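Local structure of FTT_1639c (Francisella tularensis subsp. tularensis, 7KZW) at residues A[22-27]-A[125-130]; A[26-29]-A[33-36]. The protein is of unknown function but carries a mostly beta-stranded C-terminal region, the part present here, and is predicted to have a transmembrane helix. The protein carries 3 engineered substitutions. All blocks are in the same frame, centred on the assembly; numbering follows the deposited sequence.

Interaction 1 of 2, residues A[22-27]-A[125-130]; sequences AYNMFG and LVESGG. Engineered in segment 22-27: Met25 (natural residue Ile).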
# COMPACT_ATOMS: atom_id res chain seq x y z
N ALA A 22 11.96 6.01 2.77
CA ALA A 22 11.12 6.52 1.70
C ALA A 22 9.84 5.71 1.71
O ALA A 22 9.77 4.61 2.29
CB ALA A 22 11.81 6.50 0.32
N TYR A 23 8.81 6.25 1.05
CA TYR A 23 7.55 5.53 1.06
C TYR A 23 6.73 5.84 -0.17
O TYR A 23 6.91 6.85 -0.88
CB TYR A 23 6.73 5.82 2.32
CG TYR A 23 6.16 7.20 2.31
CD1 TYR A 23 4.88 7.43 1.78
CD2 TYR A 23 6.90 8.30 2.75
CE1 TYR A 23 4.36 8.72 1.75
CE2 TYR A 23 6.37 9.62 2.68
CZ TYR A 23 5.10 9.79 2.18
OH TYR A 23 4.53 11.07 2.13
N ASN A 24 5.80 4.92 -0.46
CA ASN A 24 4.68 5.13 -1.39
C ASN A 24 3.42 4.80 -0.61
O ASN A 24 3.33 3.74 0.05
CB ASN A 24 4.72 4.17 -2.59
CG ASN A 24 5.67 4.59 -3.74
OD1 ASN A 24 5.61 3.98 -4.81
ND2 ASN A 24 6.46 5.69 -3.57
N MSE A 25 2.41 5.67 -0.67
CA MSE A 25 1.11 5.42 -0.05
C MSE A 25 0.11 5.15 -1.16
O MSE A 25 -0.05 5.99 -2.05
CB MSE A 25 0.68 6.66 0.73
CG MSE A 25 -0.60 6.49 1.51
SE MSE A 25 -0.41 5.31 3.00
CE MSE A 25 0.50 6.47 4.23
N PHE A 26 -0.56 4.00 -1.09
CA PHE A 26 -1.57 3.62 -2.07
C PHE A 26 -2.95 3.73 -1.46
O PHE A 26 -3.14 3.39 -0.27
CB PHE A 26 -1.34 2.19 -2.54
CG PHE A 26 0.01 1.99 -3.16
CD1 PHE A 26 0.25 2.43 -4.44
CD2 PHE A 26 1.06 1.43 -2.45
CE1 PHE A 26 1.50 2.27 -5.04
CE2 PHE A 26 2.31 1.26 -3.03
CZ PHE A 26 2.53 1.69 -4.31
N GLY A 27 -3.91 4.19 -2.25
CA GLY A 27 -5.28 4.34 -1.78
C GLY A 27 -6.06 5.21 -2.75
O GLY A 27 -5.66 5.39 -3.89
N LEU A 125 17.10 4.80 -3.20
CA LEU A 125 17.90 5.54 -4.22
C LEU A 125 16.98 6.27 -5.19
O LEU A 125 17.13 7.47 -5.44
CB LEU A 125 18.83 4.57 -4.94
CG LEU A 125 19.68 5.15 -6.09
CD1 LEU A 125 20.54 6.28 -5.61
CD2 LEU A 125 20.49 4.00 -6.67
N VAL A 126 16.01 5.55 -5.74
CA VAL A 126 15.16 6.19 -6.72
C VAL A 126 14.26 7.22 -6.07
O VAL A 126 14.15 8.36 -6.53
CB VAL A 126 14.35 5.14 -7.49
CG1 VAL A 126 13.22 5.83 -8.25
CG2 VAL A 126 15.25 4.37 -8.44
N GLU A 127 13.63 6.86 -4.96
CA GLU A 127 12.63 7.72 -4.37
C GLU A 127 13.22 8.99 -3.81
O GLU A 127 12.54 10.03 -3.75
CB GLU A 127 11.90 6.90 -3.29
CG GLU A 127 10.49 7.25 -3.11
CD GLU A 127 9.66 7.11 -4.36
OE1 GLU A 127 9.90 6.29 -5.28
OE2 GLU A 127 8.74 7.89 -4.43
N SER A 128 14.49 8.95 -3.37
CA SER A 128 15.14 10.14 -2.83
C SER A 128 15.60 11.11 -3.92
O SER A 128 16.06 12.21 -3.60
CB SER A 128 16.27 9.75 -1.89
OG SER A 128 17.31 9.15 -2.62
N GLY A 129 15.42 10.74 -5.19
CA GLY A 129 15.53 11.67 -6.27
C GLY A 129 16.91 11.91 -6.81
O GLY A 129 17.06 12.68 -7.76
N GLY A 130 17.91 11.24 -6.26
CA GLY A 130 19.26 11.41 -6.74
C GLY A 130 19.60 10.48 -7.90
O GLY A 130 18.85 9.59 -8.30
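Glu127 reaches Asn24 because its chain bends at chi2 (57°), carrying the carboxylate from the end of the short helix 124-127 past Ala22 toward Asn24. Asn24 meets it with CG anti to its own carbonyl carbon and OD1 anti to CA (chi2 -170°), which turns ND2 back over the backbone, toward Tyr23 O and the glutamate. The resulting bond is weak and well off straight, with Asn24 ND2 3.3 Å from Glu127 OE2. The carboxylate stands across the amide plane, 82° from it, in keeping with a bent bond. The same nitrogen makes a straighter bond to the preceding residue, Asn24 ND2 to Tyr23 O at 3.0 Å; this oxygen lies close to the amide plane, although the donor stands above the carbonyl plane. Two acceptors thus share one NH2, an arrangement that should restrain rotation of the amide and suits asparagine at a buried site.

Strand 21-27 runs within the large mixed beta sheet between strands 6-16 and 90-97, and the helical turn that follows strand 114-123 folds back over its beginning. His13 and Leu122 also touch both Asn24 and Glu127, placing the polar pair beside two further strands. The aliphatic part of Glu127 does separate work: its CB packs 3.6 Å from Ala22 CB, with CG at 3.8 Å from the same methyl. Alanine, buried and pointing at the helix, is small enough to let the turn come this near, its CA 6.4 Å from that of Glu127.

Interaction 2 of 2, residues A[26-29]-A[33-36]; sequences FGFC and TPSG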
# COMPACT_ATOMS: atom_id res chain seq x y z
N PHE A 26 -0.56 4.00 -1.09
CA PHE A 26 -1.57 3.62 -2.07
C PHE A 26 -2.95 3.73 -1.46
O PHE A 26 -3.14 3.39 -0.27
CB PHE A 26 -1.34 2.19 -2.54
CG PHE A 26 0.01 1.99 -3.16
CD1 PHE A 26 0.25 2.43 -4.44
CD2 PHE A 26 1.06 1.43 -2.45
CE1 PHE A 26 1.50 2.27 -5.04
CE2 PHE A 26 2.31 1.26 -3.03
CZ PHE A 26 2.53 1.69 -4.31
N GLY A 27 -3.91 4.19 -2.25
CA GLY A 27 -5.28 4.34 -1.78
C GLY A 27 -6.06 5.21 -2.75
O GLY A 27 -5.66 5.39 -3.89
N PHE A 28 -7.14 5.81 -2.24
CA PHE A 28 -8.08 6.51 -3.11
C PHE A 28 -8.27 7.96 -2.66
O PHE A 28 -8.04 8.30 -1.50
CB PHE A 28 -9.45 5.81 -3.11
CG PHE A 28 -9.38 4.37 -3.54
CD1 PHE A 28 -9.38 4.06 -4.89
CD2 PHE A 28 -9.31 3.33 -2.60
CE1 PHE A 28 -9.27 2.75 -5.33
CE2 PHE A 28 -9.23 2.00 -3.03
CZ PHE A 28 -9.22 1.72 -4.41
N CYS A 29 -8.73 8.79 -3.58
CA CYS A 29 -9.11 10.18 -3.30
C CYS A 29 -10.51 10.49 -3.83
O CYS A 29 -11.30 9.60 -4.17
CB CYS A 29 -8.00 11.08 -3.86
SG CYS A 29 -7.87 11.06 -5.66
N THR A 33 -12.69 7.37 -5.77
CA THR A 33 -13.21 6.36 -4.81
C THR A 33 -14.45 5.66 -5.35
O THR A 33 -15.50 6.29 -5.53
CB THR A 33 -13.52 6.85 -3.40
OG1 THR A 33 -12.35 7.45 -2.85
CG2 THR A 33 -13.89 5.66 -2.51
N PRO A 34 -14.36 4.38 -5.64
CA PRO A 34 -15.48 3.68 -6.26
C PRO A 34 -16.72 3.67 -5.38
O PRO A 34 -16.66 3.72 -4.15
CB PRO A 34 -14.92 2.26 -6.45
CG PRO A 34 -13.49 2.44 -6.52
CD PRO A 34 -13.18 3.50 -5.50
N SER A 35 -17.85 3.56 -6.06
CA SER A 35 -19.13 3.49 -5.40
C SER A 35 -19.15 2.28 -4.47
O SER A 35 -18.57 1.23 -4.79
CB SER A 35 -20.22 3.38 -6.48
OG SER A 35 -21.39 2.78 -5.97
N GLY A 36 -19.72 2.45 -3.28
CA GLY A 36 -19.87 1.36 -2.34
C GLY A 36 -18.64 1.00 -1.56
O GLY A 36 -18.61 -0.07 -0.93
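Phe28 and Cys29 leave the end of strand 21-27 and meet Thr33 and Pro34 within the loop leading to strand 48-58, so the contact closes a short irregular turn at the end of an inner strand of the mixed beta sheet. Phe26 and Gly27 are the last strand residues; Gly27 still bonds through its backbone to Pro9, and its extended backbone delivers the chain to Phe28.

Phe28 points toward the loop. With CG anti to its carbonyl carbon (chi1 -58°), the ring is set beside Pro34, whose CD lies over one face, 3.8 Å above the plane and offset toward the rim. This is a CH-pi contact: Pro34 CD is 4.2 Å from the centroid of the Phe28 ring, 24° off the normal, and its nearest ring atom is Phe28 CD1 at 3.9 Å. Proline suits the place because CD, bonded to the ring nitrogen, offers somewhat polarised C-H groups to the aromatic face, while the closed ring stiffens the backbone. Tyr116 stacks edge-to-face with Phe28 and also touches Pro34, linking this small apolar cluster to strand 114-123. At the base of the side chain, Phe28 CB lies 3.3 Å from Thr33 OG1.

CB of Cys29 points away from the loop, and the backbone makes the contact. Its N-H is bonded to Asn32 OD1, within the intervening residues, while its carbonyl accepts from the threonine. Threonine serves well here: OG1 sits beside the backbone N, anti to the carbonyl carbon, and so faces Cys29 O, while CG2 takes the position anti to N. The hydroxyl approaches from above the carbonyl plane, 38° out of it, with Thr33 OG1 2.7 Å from Cys29 O.

How the interactions relate
Interactions 1 and 2 work at the two ends of strand 21-27, their centres about 21 Å apart, and their segments share Phe26 and Gly27. Both are partly buried: of four touching residues, two (Ala22, Asn24) are buried in interaction 1 and one (Phe28) in interaction 2. Interaction 1 joins regions far apart in sequence, setting the C-terminal helical turn against the start of the strand; interaction 2 is local, tying the strand's exit to the loop just beyond it. Their chemistry differs accordingly: a weak amide-carboxylate bond beside an aliphatic contact in the first, an aromatic-proline contact and a hydroxyl-to-backbone bond in the second. Side chains of strands 6-16 and 114-123 touch both.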